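Local coordinates for carbohydrate kinase (Agrobacterium tumefaciens, PDB 2NWH), which probably transfers a phosphate group from ATP to a sugar or sugar-like substrate, as a member of the pfkB (ribokinase-type) family of carbohydrate kinases, at residues 18-23 with 28-33; 22-27 with 98-103. All blocks are in the same frame, centred on the assembly; numbering follows the deposited sequence. Where two conformers were deposited one is given.

Interaction 1: residues 18-23 with 28-33. With CA (calcium ion), chain C.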
loop_
_atom_site.group_PDB
_atom_site.type_symbol
_atom_site.label_atom_id
_atom_site.label_comp_id
_atom_site.label_asym_id
_atom_site.label_seq_id
_atom_site.Cartn_x
_atom_site.Cartn_y
_atom_site.Cartn_z
ATOM N N GLY A 18 9.948 -6.127 -19.323
ATOM C CA GLY A 18 10.779 -6.459 -20.465
ATOM C C GLY A 18 11.156 -5.177 -21.200
ATOM O O GLY A 18 10.284 -4.358 -21.520
ATOM N N MET A 19 12.447 -4.965 -21.424
ATOM C CA MET A 19 12.876 -3.766 -22.080
ATOM C C MET A 19 13.521 -4.127 -23.394
ATOM O O MET A 19 14.355 -5.014 -23.457
ATOM C CB MET A 19 13.886 -2.989 -21.211
ATOM C CG MET A 19 14.457 -1.729 -21.908
ATOM S SD MET A 19 15.367 -0.616 -20.738
ATOM C CE MET A 19 13.918 0.217 -20.099
ATOM N N ILE A 20 13.106 -3.431 -24.436
ATOM C CA ILE A 20 13.680 -3.532 -25.760
ATOM C C ILE A 20 15.119 -2.981 -25.765
ATOM O O ILE A 20 15.416 -1.911 -25.192
ATOM C CB ILE A 20 12.807 -2.804 -26.780
ATOM C CG1 ILE A 20 11.386 -3.460 -26.834
ATOM C CG2 ILE A 20 13.517 -2.775 -28.155
ATOM C CD1 ILE A 20 10.294 -2.561 -27.557
ATOM N N GLU A 21 16.002 -3.726 -26.433
ATOM C CA GLU A 21 17.438 -3.434 -26.413
ATOM C C GLU A 21 17.904 -2.505 -27.518
ATOM O O GLU A 21 18.998 -1.974 -27.435
ATOM C CB GLU A 21 18.234 -4.728 -26.453
ATOM C CG GLU A 21 18.057 -5.567 -25.247
ATOM C CD GLU A 21 18.557 -7.021 -25.472
ATOM O OE1 GLU A 21 19.039 -7.358 -26.578
ATOM O OE2 GLU A 21 18.455 -7.817 -24.510
ATOM N N THR A 22 17.086 -2.325 -28.545
ATOM C CA THR A 22 17.460 -1.600 -29.755
ATOM C C THR A 22 16.338 -0.597 -30.014
ATOM O O THR A 22 15.492 -0.382 -29.155
ATOM C CB THR A 22 17.583 -2.553 -30.989
ATOM O OG1 THR A 22 16.381 -3.320 -31.118
ATOM C CG2 THR A 22 18.721 -3.523 -30.786
ATOM N N GLU A 23 16.335 0.005 -31.199
ATOM C CA GLU A 23 15.214 0.826 -31.637
ATOM C C GLU A 23 13.952 -0.038 -31.703
ATOM O O GLU A 23 13.999 -1.205 -32.104
ATOM C CB GLU A 23 15.515 1.452 -33.021
ATOM C CG GLU A 23 15.980 0.432 -34.075
ATOM C CD GLU A 23 16.224 1.027 -35.460
ATOM O OE1 GLU A 23 15.275 1.595 -36.064
ATOM O OE2 GLU A 23 17.370 0.894 -35.958
ATOM N N ALA A 28 5.627 -5.565 -33.680
ATOM C CA ALA A 28 6.530 -6.619 -34.169
ATOM C C ALA A 28 7.442 -7.174 -33.046
ATOM O O ALA A 28 7.395 -6.690 -31.907
ATOM C CB ALA A 28 7.376 -6.096 -35.390
ATOM N N SER A 29 8.263 -8.180 -33.370
ATOM C CA SER A 29 9.243 -8.716 -32.394
ATOM C C SER A 29 10.406 -7.777 -32.204
ATOM O O SER A 29 10.876 -7.161 -33.168
ATOM C CB SER A 29 9.787 -10.061 -32.864
ATOM O OG SER A 29 10.547 -10.689 -31.858
ATOM N N ASN A 30 10.901 -7.725 -30.973
ATOM C CA ASN A 30 12.034 -6.904 -30.612
ATOM C C ASN A 30 12.906 -7.701 -29.670
ATOM O O ASN A 30 12.381 -8.426 -28.829
ATOM C CB ASN A 30 11.540 -5.643 -29.893
ATOM C CG ASN A 30 10.754 -4.719 -30.808
ATOM O OD1 ASN A 30 11.283 -3.724 -31.268
ATOM N ND2 ASN A 30 9.484 -5.023 -31.035
ATOM N N PRO A 31 14.242 -7.581 -29.804
ATOM C CA PRO A 31 15.075 -8.243 -28.805
ATOM C C PRO A 31 14.997 -7.532 -27.464
ATOM O O PRO A 31 15.056 -6.279 -27.377
ATOM C CB PRO A 31 16.489 -8.141 -29.389
ATOM C CG PRO A 31 16.454 -7.020 -30.288
ATOM C CD PRO A 31 15.052 -6.948 -30.860
ATOM N N GLY A 32 14.887 -8.325 -26.423
ATOM C CA GLY A 32 14.729 -7.765 -25.082
ATOM C C GLY A 32 15.161 -8.710 -23.992
ATOM O O GLY A 32 15.544 -9.844 -24.251
ATOM N N SER A 33 15.079 -8.239 -22.756
ATOM C CA SER A 33 15.417 -9.048 -21.617
ATOM C C SER A 33 14.469 -8.680 -20.495
ATOM O O SER A 33 13.944 -7.576 -20.498
ATOM C CB SER A 33 16.867 -8.777 -21.196
ATOM O OG SER A 33 17.128 -7.367 -21.068
HETATM CA CA CA C . 19.615 -9.701 -25.395
HETATM O O HOH W 1 19.306 -6.351 -22.361
HETATM O O HOH W 2 13.637 -4.096 -32.625
HETATM O O HOH W 3 17.516 -10.809 -25.950
HETATM O O HOH W 4 20.199 -9.074 -23.044
#

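Interaction 2: residues 22-27 with 98-103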
loop_
_atom_site.group_PDB
_atom_site.type_symbol
_atom_site.label_atom_id
_atom_site.label_comp_id
_atom_site.label_asym_id
_atom_site.label_seq_id
_atom_site.Cartn_x
_atom_site.Cartn_y
_atom_site.Cartn_z
ATOM N N THR A 22 17.086 -2.325 -28.545
ATOM C CA THR A 22 17.460 -1.600 -29.755
ATOM C C THR A 22 16.338 -0.597 -30.014
ATOM O O THR A 22 15.492 -0.382 -29.155
ATOM C CB THR A 22 17.583 -2.553 -30.989
ATOM O OG1 THR A 22 16.381 -3.320 -31.118
ATOM C CG2 THR A 22 18.721 -3.523 -30.786
ATOM N N GLU A 23 16.335 0.005 -31.199
ATOM C CA GLU A 23 15.214 0.826 -31.637
ATOM C C GLU A 23 13.952 -0.038 -31.703
ATOM O O GLU A 23 13.999 -1.205 -32.104
ATOM C CB GLU A 23 15.515 1.452 -33.021
ATOM C CG GLU A 23 15.980 0.432 -34.075
ATOM C CD GLU A 23 16.224 1.027 -35.460
ATOM O OE1 GLU A 23 15.275 1.595 -36.064
ATOM O OE2 GLU A 23 17.370 0.894 -35.958
ATOM N N THR A 24 12.817 0.536 -31.334
ATOM C CA THR A 24 11.546 -0.187 -31.350
ATOM C C THR A 24 11.035 -0.450 -32.769
ATOM O O THR A 24 10.983 0.473 -33.601
ATOM C CB THR A 24 10.500 0.639 -30.641
ATOM O OG1 THR A 24 11.063 1.115 -29.408
ATOM C CG2 THR A 24 9.174 -0.180 -30.400
ATOM N N ALA A 25 10.654 -1.699 -33.027
ATOM C CA ALA A 25 9.818 -2.071 -34.170
ATOM C C ALA A 25 8.390 -2.285 -33.682
ATOM O O ALA A 25 8.065 -3.357 -33.119
ATOM C CB ALA A 25 10.360 -3.350 -34.869
ATOM N N PRO A 26 7.520 -1.259 -33.845
ATOM C CA PRO A 26 6.154 -1.384 -33.349
ATOM C C PRO A 26 5.374 -2.516 -34.017
ATOM O O PRO A 26 5.613 -2.840 -35.187
ATOM C CB PRO A 26 5.521 -0.027 -33.696
ATOM C CG PRO A 26 6.357 0.514 -34.781
ATOM C CD PRO A 26 7.748 0.050 -34.501
ATOM N N GLY A 27 4.476 -3.123 -33.255
ATOM C CA GLY A 27 3.629 -4.202 -33.727
ATOM C C GLY A 27 4.417 -5.383 -34.218
ATOM O O GLY A 27 3.961 -6.109 -35.107
ATOM N N ILE A 98 5.974 -4.251 -21.280
ATOM C CA ILE A 98 7.057 -4.189 -22.249
ATOM C C ILE A 98 7.359 -2.698 -22.498
ATOM O O ILE A 98 6.454 -1.925 -22.823
ATOM C CB ILE A 98 6.676 -4.960 -23.511
ATOM C CG1 ILE A 98 6.502 -6.479 -23.203
ATOM C CG2 ILE A 98 7.650 -4.619 -24.663
ATOM C CD1 ILE A 98 6.085 -7.287 -24.423
ATOM N N LEU A 99 8.618 -2.317 -22.328
ATOM C CA LEU A 99 9.093 -0.921 -22.457
ATOM C C LEU A 99 10.080 -0.784 -23.608
ATOM O O LEU A 99 10.831 -1.730 -23.943
ATOM C CB LEU A 99 9.826 -0.482 -21.186
ATOM C CG LEU A 99 9.129 -0.132 -19.865
ATOM C CD1 LEU A 99 8.333 -1.278 -19.363
ATOM C CD2 LEU A 99 10.260 0.237 -18.878
ATOM N N GLU A 100 10.072 0.396 -24.212
ATOM C CA GLU A 100 11.080 0.788 -25.199
ATOM C C GLU A 100 12.414 0.945 -24.484
ATOM O O GLU A 100 12.455 1.011 -23.254
ATOM C CB GLU A 100 10.649 2.113 -25.843
ATOM C CG GLU A 100 9.348 1.935 -26.661
ATOM C CD GLU A 100 9.105 3.091 -27.602
ATOM O OE1 GLU A 100 8.325 3.979 -27.198
ATOM O OE2 GLU A 100 9.682 3.107 -28.724
ATOM N N ARG A 101 13.505 1.020 -25.241
ATOM C CA ARG A 101 14.845 1.193 -24.659
ATOM C C ARG A 101 14.970 2.489 -23.834
ATOM O O ARG A 101 15.809 2.587 -22.912
ATOM C CB ARG A 101 15.884 1.231 -25.796
ATOM C CG ARG A 101 17.274 0.919 -25.336
ATOM C CD ARG A 101 18.265 1.215 -26.446
ATOM N NE ARG A 101 19.623 0.882 -26.051
ATOM C CZ ARG A 101 20.704 1.110 -26.796
ATOM N NH1 ARG A 101 20.582 1.644 -28.001
ATOM N NH2 ARG A 101 21.906 0.744 -26.341
ATOM N N ASP A 102 14.173 3.489 -24.200
ATOM C CA ASP A 102 14.164 4.788 -23.522
ATOM C C ASP A 102 13.276 4.839 -22.295
ATOM O O ASP A 102 13.025 5.923 -21.750
ATOM C CB ASP A 102 13.780 5.900 -24.534
ATOM C CG ASP A 102 12.305 5.869 -24.926
ATOM O OD1 ASP A 102 11.544 5.002 -24.439
ATOM O OD2 ASP A 102 11.895 6.707 -25.757
ATOM N N GLY A 103 12.780 3.671 -21.881
ATOM C CA GLY A 103 11.840 3.519 -20.780
ATOM C C GLY A 103 10.366 3.788 -21.055
ATOM O O GLY A 103 9.545 3.638 -20.164
HETATM O O HOH W 5 13.445 1.036 -28.070
#

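Interaction 1: residues 18-23 with 28-33
Met19 and Ser33 form an antiparallel hydrogen-bonded pair, and their two backbone bonds are unequal. Met19 N reaches Ser33 O at 3.1 Å, whereas the return bond from Ser33 N to Met19 O is weak at 3.4 Å. One step on, Ile20 faces Gly32 in a non-hydrogen-bonded pair where the chains close to 4.4 Å between CA atoms; this is the tight part of the contact, and Gly32, which has no side chain, lays its CA directly against Met19 O at 3.2 Å. Glu21 N then donates to Pro31 O at 2.9 Å, and the same oxygen receives a CA-H...O contact from Ile20 CA.

Strands 13-20 and 32-39 make a beta hairpin at the edge of a small four-stranded sheet, distinct from the ten-stranded sheet of the ribokinase-like fold; it probably corresponds to the lid that projects from the main domain in ribokinase-type enzymes. Ile20 supplies the buried side of the junction: its CG1 lies 3.8 Å from Asn30 CB, while CD1 rests over the face of the Asn30 amide, above CG. That amide is turned back into the loop, where Asn30 OD1 accepts from Ala25 N and from a water that also links Thr22 OG1 with Glu23 O.

The looser side belongs to Glu21. With CG anti to its own carbonyl carbon (chi1 -66°) and the chain extended beyond it, the side chain runs across Pro31 and Gly32 and presents both carboxylate oxygens to a calcium ion, OE2 at 2.4 Å and OE1 at 2.7 Å. Waters carry the rest of this side. One calcium-bound water donates to Gly32 O, another completes the four ligands found among the two segments and their waters, and a third molecule is bonded to both Glu21 OE2 and Ser33 OG.

Interaction 2: residues 22-27 with 98-103
Thr24 OG1 donates to Glu100 OE2 over 2.5 Å, a short bond and the direct polar link between the loop 22-27 and the turn at the end of strand 94-99. The case illustrates how two pieces of chain far apart in sequence can be joined with little buried surface, here 177 Å² for both sides together.

The glutamate can be followed outward. Glu100 CB already lies 3.7 Å from Thr24 OG1, and Glu100 CG, held anti to the carbonyl carbon by a chi1 of -65°, comes to 3.3 Å from Thr24 OG1. CD stands equally near; the two side chains cross at about a right angle. At the carboxylate the two oxygens part company. OE2 uses its anti lone pair, directed away from the other oxygen, to accept the hydroxyl proton, and also sits close to Thr24 CB; OE1 turns to Asn104 ND2.

Beside this bond, one water joins three groups: it donates to Thr22 O and to Thr24 OG1 and accepts from Arg101 N at 2.8 Å. Thr22 O also touches Arg101 CB at 3.7 Å. The backbone that carries Glu100 and Arg101 is a type I beta turn from Glu100 to Gly103, closed by Gly103 N on Glu100 O and linking the neighbouring strands 94-99 and 105-111 as a beta hairpin. Thr24 OG1 thus acts as both donor and acceptor, and with OE1 bonded to Asn104 there are donors on both oxygens of Glu100, which is consistent with, and would probably favour, an ionised carboxylate.

Read from the N terminus, strand 13-20 leads into interaction 1, which closes the short hairpin loop as the chain returns through 28-33 into strand 32-39. Interaction 2 starts from the same loop, sharing Thr22 and Glu23, but its partner lies more than seventy residues on, so the closure is long-range. The two contacts interlace: the second begins inside the first and ends well beyond it. Strand 13-20 lies between strands 32-39 and 94-99, with Gly18 O bonded to Leu99 N. Together the contacts tie the hairpin loop to the turn between strands 94-99 and 105-111, joining the two hairpins at one end of the small sheet.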